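Local coordinates for DNA-binding protein HU (Anabaena sp., PDB 1P71) that binds and wraps DNA as a histone-like homodimer, stabilising it against denaturation, and is essential for heterocyst differentiation, at residues Gly4-Val7 with Asp8-Glu12. Sequence-based numbering, arbitrary orientation.
Sequences GELV and DAVAE
Leu6 and Val10, one helical turn apart, meet because Leu6 sets CG trans to its own N (chi1 177°), while Val10 places CG1 in the same way and thereby leaves CG2 beside its backbone N, which brings CG2 to Leu6 CD1 at 3.9 Å, the two branched chains crossing at a slant. Val10 N donates to Leu6 O at 2.8 Å, and this bond draws Val10 onto the carbonyl. Its CG2 is thereby pressed to 3.0 Å from Leu6 O, a tight, slightly strained approach.

Beneath these side chains each carbonyl accepts the N-H four residues on, bonds that satisfy both backbone groups. Asp8 N to Gly4 O and Ala9 N to Glu5 O both measure 3.1 Å, with the donors tilted from the carbonyl planes. Val7 O receives Ala11 N at 2.7 Å in an almost straight bond, 173° at the hydrogen. The Asp8 carboxylate lies near Gly4 O without bonding to it, OD1 and that oxygen both being acceptors, and the side chain touches Lys18 of helix 18-37. Glu5 OE2 is hydrogen-bonded to Asn2 N.

Leu6 and Val7 also touch helix 18-37, at Leu25 and Ala21 respectively, and Val10 packs on Val24 of the second subunit. Such i to i+4 apolar pairing on one face is characteristic of an amphipathic alpha-helix, here the N-terminal helix in the intertwined dimer body of the HU fold.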
loop_
_atom_site.group_PDB
_atom_site.type_symbol
_atom_site.label_atom_id
_atom_site.label_comp_id
_atom_site.label_asym_id
_atom_site.label_seq_id
_atom_site.Cartn_x
_atom_site.Cartn_y
_atom_site.Cartn_z
ATOM N N GLY C 4 8.850 11.293 8.296
ATOM C CA GLY C 4 9.572 11.675 9.501
ATOM C C GLY C 4 9.001 11.085 10.778
ATOM O O GLY C 4 9.744 10.518 11.577
ATOM N N GLU C 5 7.682 11.196 10.953
ATOM C CA GLU C 5 6.989 10.683 12.139
ATOM C C GLU C 5 7.017 9.157 12.255
ATOM O O GLU C 5 7.118 8.616 13.364
ATOM C CB GLU C 5 5.541 11.169 12.147
ATOM C CG GLU C 5 5.362 12.484 12.878
ATOM C CD GLU C 5 4.333 13.392 12.233
ATOM O OE1 GLU C 5 4.272 14.577 12.627
ATOM O OE2 GLU C 5 3.582 12.937 11.349
ATOM N N LEU C 6 6.914 8.485 11.104
ATOM C CA LEU C 6 7.020 7.032 11.004
ATOM C C LEU C 6 8.413 6.560 11.379
ATOM O O LEU C 6 8.553 5.616 12.141
ATOM C CB LEU C 6 6.649 6.538 9.584
ATOM C CG LEU C 6 6.767 5.030 9.290
ATOM C CD1 LEU C 6 5.849 4.211 10.186
ATOM C CD2 LEU C 6 6.491 4.698 7.828
ATOM N N VAL C 7 9.435 7.224 10.845
ATOM C CA VAL C 7 10.818 6.939 11.221
ATOM C C VAL C 7 10.999 7.028 12.746
ATOM O O VAL C 7 11.542 6.105 13.362
ATOM C CB VAL C 7 11.805 7.858 10.479
ATOM C CG1 VAL C 7 13.217 7.692 11.024
ATOM C CG2 VAL C 7 11.797 7.551 8.993
ATOM N N ASP C 8 10.499 8.120 13.333
ATOM C CA ASP C 8 10.515 8.353 14.781
ATOM C C ASP C 8 9.999 7.160 15.568
ATOM O O ASP C 8 10.666 6.662 16.470
ATOM C CB ASP C 8 9.640 9.559 15.126
ATOM C CG ASP C 8 10.311 10.881 14.834
ATOM O OD1 ASP C 8 11.510 10.898 14.456
ATOM O OD2 ASP C 8 9.702 11.968 14.956
ATOM N N ALA C 9 8.798 6.719 15.210
ATOM C CA ALA C 9 8.140 5.578 15.844
ATOM C C ALA C 9 8.904 4.275 15.615
ATOM O O ALA C 9 9.008 3.442 16.528
ATOM C CB ALA C 9 6.699 5.450 15.325
ATOM N N VAL C 10 9.441 4.118 14.397
ATOM C CA VAL C 10 10.178 2.909 14.019
ATOM C C VAL C 10 11.514 2.814 14.764
ATOM O O VAL C 10 11.824 1.793 15.396
ATOM C CB VAL C 10 10.405 2.850 12.495
ATOM C CG1 VAL C 10 11.332 1.710 12.133
ATOM C CG2 VAL C 10 9.072 2.693 11.774
ATOM N N ALA C 11 12.291 3.892 14.693
ATOM C CA ALA C 11 13.573 3.973 15.389
ATOM C C ALA C 11 13.390 3.571 16.847
ATOM O O ALA C 11 14.199 2.843 17.397
ATOM C CB ALA C 11 14.132 5.374 15.286
ATOM N N GLU C 12 12.294 4.029 17.446
ATOM C CA GLU C 12 11.923 3.673 18.811
ATOM C C GLU C 12 11.541 2.190 18.978
ATOM O O GLU C 12 11.987 1.536 19.931
ATOM C CB GLU C 12 10.780 4.575 19.294
#